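Side-chain contacts in type III effector NopAA (PDB 6SDU), which hydrolyses xyloglucan as a secreted effector of the symbiont Sinorhizobium fredii and belongs to glycoside hydrolase family 12: residues E97-G101 / G102-V106; Q196-S200 / K201-G205. All coordinates share one frame; numbering follows the deposited sequence.

How the contacts relate
The two contacts lie on opposite sides of the chain's centre, centres about 30 Å apart and nearest atoms about 15 Å apart. Contact 1 comes first along the chain and turns from strand 90-97 of one sheet into strand 103-112 of the other, so it bridges the two layers of the beta-sandwich expected of family 12. Contact 2 ends helix 191-200 and opens the loop to strand 208-218, the antiparallel neighbour of strand 103-112 in the larger sheet. Both are tied to that sheet, contact 1 by membership, contact 2 by packing on it. Contact 1 is partly buried, the Ala103 side chain about 10 Å from the sugar; contact 2 is a surface contact of the only helix.

Contact 1: residues E97-G101 / G102-V106; sequences EVPTG and GAWDV
In the connection between the two sheets of the beta-sandwich, the indole of Trp104 at the start of strand 103-112 reaches back to the incoming loop, where Val98, Pro99 and Gly101 meet it. Trp104 NE1 donates to Gly101 O at 2.7 Å with an N-H...O angle of 155°. The oxygen lies at the ring edge, close to the indole plane, so the bond helps fix the rotation of the ring while satisfying its one polar atom. Placing CG between the backbone N and the carbonyl carbon (chi1 46°) turns the ring back toward the loop.

The benzene end of the indole meets the residues just after strand 90-97. Pro99 O approaches Trp104 CZ2 at 3.3 Å, again near the ring plane, while Pro99 CD lies 4.0 Å from that same carbon. Val98 comes in obliquely, its CB 3.8 Å from Trp104 CH2. Its CG1 branch instead meets Val106 CG2 at 4.1 Å, a looser apolar touch. Branched valines and a rigid proline suit this apolar surround. Gly102 has a phi of 100°, where a beta carbon would press on Gly101 O, so glycine suits the place.

Beyond the turn, the Trp104 ring packs edge-to-face with Phe227 of strand 225-236 and touches Val216 of strand 208-218; Val98 reaches Asn124 of strand 117-125, so this corner lies where both sheets meet.

Contact 2: residues Q196-S200 / K201-G205; sequences QWIKS and KGYFG
Ile198 and Phe204 pack tightly where helix 191-200 ends and the chain folds back against its last turn. Ile198 CG2 lies 3.5 Å from Phe204 CE2, the two side chains crossing at a slant, and the same methyl meets Tyr203 CB at 3.7 Å. With CG1 beside the backbone N (chi1 -60°), the CG2 methyl is left pointing to the loop. A beta-branched isoleucine thus serves two aromatic residues from one carbon.

The backbone reversal is a Schellman motif. Gly202 N donates to Lys199 O at 2.7 Å, and a weak, longer bond runs from Tyr203 N to Ile198 O. Gly202 has a positive phi of 84°, a conformation that favours glycine. Ser200 OG also turns back into the helix, donating to Trp197 O at 2.8 Å, as a serine near a helix end readily does.

The solvent side is built from lysines, Lys201 exposed and Lys199 partly so. Bent at chi2 (-67°), Lys201 lays its methylenes across the Trp197 indole: CG sits 4.0 Å from the centroid of the six-membered ring, almost on its normal, in a CH-pi contact. Farther along the chain, CE lies over the same face of the indole, toward its rim by CZ2 and CE2. One water accepts from both Trp197 NE1 (2.7 Å) and Lys201 NZ, linking the indole N-H to the ammonium. Lys199, extended beyond CG, runs past the carbonyls of Phe204 and Gly205 instead.

Trp197 and Tyr203 carry the helix end onto Tyr152 and strand 160-168, with Trp197 also touching strand 155-157; Ile198 and Phe204 meet Ile119 of strand 117-125.

Contact 1: residues E97-G101 / G102-V106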
loop_
_atom_site.group_PDB
_atom_site.type_symbol
_atom_site.label_atom_id
_atom_site.label_comp_id
_atom_site.label_asym_id
_atom_site.label_seq_id
_atom_site.Cartn_x
_atom_site.Cartn_y
_atom_site.Cartn_z
ATOM N N GLU A 97 -1.276 11.502 8.436
ATOM C CA GLU A 97 -1.601 12.855 8.002
ATOM C C GLU A 97 -1.110 13.006 6.562
ATOM O O GLU A 97 0.069 12.785 6.286
ATOM C CB GLU A 97 -0.941 13.891 8.910
ATOM C CG GLU A 97 -1.393 13.882 10.374
ATOM C CD GLU A 97 -0.455 14.706 11.282
ATOM O OE1 GLU A 97 0.744 14.833 10.954
ATOM O OE2 GLU A 97 -0.914 15.234 12.323
ATOM N N VAL A 98 -2.004 13.389 5.661
ATOM C CA VAL A 98 -1.738 13.358 4.224
ATOM C C VAL A 98 -1.948 14.757 3.676
ATOM O O VAL A 98 -2.650 15.583 4.289
ATOM C CB VAL A 98 -2.648 12.333 3.499
ATOM C CG1 VAL A 98 -2.413 10.910 4.007
ATOM C CG2 VAL A 98 -4.102 12.716 3.674
ATOM N N PRO A 99 -1.353 15.076 2.535
ATOM C CA PRO A 99 -1.607 16.358 1.871
ATOM C C PRO A 99 -2.934 16.255 1.132
ATOM O O PRO A 99 -3.592 15.213 1.150
ATOM C CB PRO A 99 -0.430 16.517 0.895
ATOM C CG PRO A 99 -0.010 15.131 0.603
ATOM C CD PRO A 99 -0.363 14.264 1.797
ATOM N N THR A 100 -3.337 17.366 0.508
ATOM C CA THR A 100 -4.571 17.416 -0.273
ATOM C C THR A 100 -4.390 17.055 -1.752
ATOM O O THR A 100 -5.179 16.273 -2.298
ATOM C CB THR A 100 -5.200 18.816 -0.157
ATOM O OG1 THR A 100 -5.548 19.080 1.206
ATOM C CG2 THR A 100 -6.448 18.914 -1.004
ATOM N N GLY A 101 -3.396 17.644 -2.421
ATOM C CA GLY A 101 -3.231 17.515 -3.854
ATOM C C GLY A 101 -2.168 16.519 -4.317
ATOM O O GLY A 101 -1.557 15.780 -3.547
ATOM N N GLY A 102 -1.989 16.483 -5.635
ATOM C CA GLY A 102 -1.036 15.566 -6.228
ATOM C C GLY A 102 -1.723 14.332 -6.780
ATOM O O GLY A 102 -2.937 14.295 -7.011
ATOM N N ALA A 103 -0.901 13.321 -7.064
ATOM C CA ALA A 103 -1.388 12.030 -7.561
ATOM C C ALA A 103 -0.710 10.920 -6.755
ATOM O O ALA A 103 0.494 10.690 -6.907
ATOM C CB ALA A 103 -1.124 11.891 -9.052
ATOM N N TRP A 104 -1.464 10.268 -5.860
ATOM C CA TRP A 104 -0.881 9.267 -4.970
ATOM C C TRP A 104 -1.974 8.399 -4.356
ATOM O O TRP A 104 -3.171 8.696 -4.423
ATOM C CB TRP A 104 -0.034 9.926 -3.866
ATOM C CG TRP A 104 -0.716 11.107 -3.214
ATOM C CD1 TRP A 104 -0.531 12.423 -3.520
ATOM C CD2 TRP A 104 -1.692 11.079 -2.154
ATOM N NE1 TRP A 104 -1.325 13.210 -2.721
ATOM C CE2 TRP A 104 -2.047 12.410 -1.878
ATOM C CE3 TRP A 104 -2.301 10.057 -1.418
ATOM C CZ2 TRP A 104 -2.986 12.749 -0.884
ATOM C CZ3 TRP A 104 -3.217 10.390 -0.441
ATOM C CH2 TRP A 104 -3.560 11.719 -0.184
ATOM N N ASP A 105 -1.536 7.297 -3.766
ATOM C CA ASP A 105 -2.425 6.433 -3.019
ATOM C C ASP A 105 -1.641 5.887 -1.839
ATOM O O ASP A 105 -0.499 5.472 -1.995
ATOM C CB ASP A 105 -3.000 5.330 -3.898
ATOM C CG ASP A 105 -1.929 4.469 -4.555
ATOM O OD1 ASP A 105 -1.543 3.422 -3.963
ATOM O OD2 ASP A 105 -1.509 4.813 -5.682
ATOM N N VAL A 106 -2.208 6.022 -0.644
ATOM C CA VAL A 106 -1.648 5.442 0.564
ATOM C C VAL A 106 -2.199 4.020 0.626
ATOM O O VAL A 106 -3.419 3.833 0.603
ATOM C CB VAL A 106 -2.050 6.261 1.807
ATOM C CG1 VAL A 106 -1.488 5.641 3.065
ATOM C CG2 VAL A 106 -1.539 7.695 1.669
#

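Contact 2: residues Q196-S200 / K201-G205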
loop_
_atom_site.group_PDB
_atom_site.type_symbol
_atom_site.label_atom_id
_atom_site.label_comp_id
_atom_site.label_asym_id
_atom_site.label_seq_id
_atom_site.Cartn_x
_atom_site.Cartn_y
_atom_site.Cartn_z
ATOM N N GLN A 196 -8.661 -14.346 3.640
ATOM C CA GLN A 196 -9.591 -15.475 3.634
ATOM C C GLN A 196 -10.696 -15.259 2.609
ATOM O O GLN A 196 -11.051 -16.184 1.871
ATOM C CB GLN A 196 -10.175 -15.681 5.032
ATOM C CG GLN A 196 -9.218 -16.366 5.990
ATOM C CD GLN A 196 -9.717 -16.417 7.431
ATOM O OE1 GLN A 196 -10.584 -15.640 7.841
ATOM N NE2 GLN A 196 -9.168 -17.348 8.204
ATOM N N TRP A 197 -11.216 -14.028 2.512
ATOM C CA TRP A 197 -12.245 -13.727 1.519
ATOM C C TRP A 197 -11.706 -13.845 0.092
ATOM O O TRP A 197 -12.403 -14.348 -0.800
ATOM C CB TRP A 197 -12.813 -12.331 1.768
ATOM C CG TRP A 197 -13.902 -11.928 0.794
ATOM C CD1 TRP A 197 -15.259 -12.077 0.961
ATOM C CD2 TRP A 197 -13.725 -11.317 -0.494
ATOM N NE1 TRP A 197 -15.931 -11.593 -0.146
ATOM C CE2 TRP A 197 -15.013 -11.112 -1.045
ATOM C CE3 TRP A 197 -12.604 -10.909 -1.228
ATOM C CZ2 TRP A 197 -15.205 -10.528 -2.299
ATOM C CZ3 TRP A 197 -12.798 -10.325 -2.472
ATOM C CH2 TRP A 197 -14.088 -10.142 -2.994
ATOM N N ILE A 198 -10.466 -13.393 -0.142
ATOM C CA ILE A 198 -9.877 -13.494 -1.474
ATOM C C ILE A 198 -9.650 -14.955 -1.847
ATOM O O ILE A 198 -9.818 -15.347 -3.009
ATOM C CB ILE A 198 -8.573 -12.680 -1.560
ATOM C CG1 ILE A 198 -8.830 -11.201 -1.258
ATOM C CG2 ILE A 198 -7.964 -12.823 -2.945
ATOM C CD1 ILE A 198 -7.555 -10.360 -1.150
ATOM N N LYS A 199 -9.235 -15.775 -0.879
ATOM C CA LYS A 199 -9.109 -17.210 -1.122
ATOM C C LYS A 199 -10.457 -17.826 -1.491
ATOM O O LYS A 199 -10.537 -18.635 -2.426
ATOM C CB LYS A 199 -8.525 -17.889 0.121
ATOM C CG LYS A 199 -8.249 -19.377 -0.013
ATOM C CD LYS A 199 -7.801 -19.962 1.322
ATOM C CE LYS A 199 -7.592 -21.479 1.240
ATOM N NZ LYS A 199 -7.156 -22.082 2.538
ATOM N N SER A 200 -11.537 -17.396 -0.814
ATOM C CA SER A 200 -12.885 -17.920 -1.068
ATOM C C SER A 200 -13.391 -17.608 -2.474
ATOM O O SER A 200 -14.304 -18.287 -2.955
ATOM C CB SER A 200 -13.875 -17.390 -0.016
ATOM O OG SER A 200 -14.452 -16.141 -0.375
ATOM N N LYS A 201 -12.857 -16.579 -3.128
ATOM C CA LYS A 201 -13.190 -16.323 -4.524
ATOM C C LYS A 201 -12.248 -17.043 -5.471
ATOM O O LYS A 201 -12.377 -16.893 -6.687
ATOM C CB LYS A 201 -13.163 -14.829 -4.808
ATOM C CG LYS A 201 -14.065 -14.049 -3.897
ATOM C CD LYS A 201 -15.515 -14.370 -4.142
ATOM C CE LYS A 201 -16.376 -13.670 -3.118
ATOM N NZ LYS A 201 -17.824 -13.843 -3.397
ATOM N N GLY A 202 -11.312 -17.823 -4.934
ATOM C CA GLY A 202 -10.460 -18.683 -5.728
ATOM C C GLY A 202 -9.229 -18.061 -6.350
ATOM O O GLY A 202 -8.635 -18.683 -7.237
ATOM N N TYR A 203 -8.804 -16.872 -5.896
ATOM C CA TYR A 203 -7.591 -16.260 -6.452
ATOM C C TYR A 203 -6.324 -17.004 -6.047
ATOM O O TYR A 203 -5.360 -17.029 -6.818
ATOM C CB TYR A 203 -7.502 -14.793 -6.049
ATOM C CG TYR A 203 -8.519 -13.977 -6.788
ATOM C CD1 TYR A 203 -8.342 -13.661 -8.131
ATOM C CD2 TYR A 203 -9.690 -13.569 -6.160
ATOM C CE1 TYR A 203 -9.298 -12.921 -8.825
ATOM C CE2 TYR A 203 -10.649 -12.839 -6.835
ATOM C CZ TYR A 203 -10.450 -12.516 -8.166
ATOM O OH TYR A 203 -11.410 -11.797 -8.837
ATOM N N PHE A 204 -6.292 -17.589 -4.850
ATOM C CA PHE A 204 -5.162 -18.392 -4.399
ATOM C C PHE A 204 -5.660 -19.387 -3.355
ATOM O O PHE A 204 -6.800 -19.312 -2.894
ATOM C CB PHE A 204 -4.016 -17.529 -3.834
ATOM C CG PHE A 204 -4.462 -16.432 -2.895
ATOM C CD1 PHE A 204 -5.005 -16.729 -1.641
ATOM C CD2 PHE A 204 -4.315 -15.094 -3.256
ATOM C CE1 PHE A 204 -5.419 -15.704 -0.775
ATOM C CE2 PHE A 204 -4.727 -14.058 -2.394
ATOM C CZ PHE A 204 -5.272 -14.365 -1.150
ATOM N N GLY A 205 -4.788 -20.336 -3.006
ATOM C CA GLY A 205 -5.057 -21.363 -2.003
ATOM C C GLY A 205 -4.550 -20.979 -0.625
ATOM O O GLY A 205 -4.672 -19.816 -0.219
HETATM O O HOH W 1 -18.373 -11.923 -1.292
#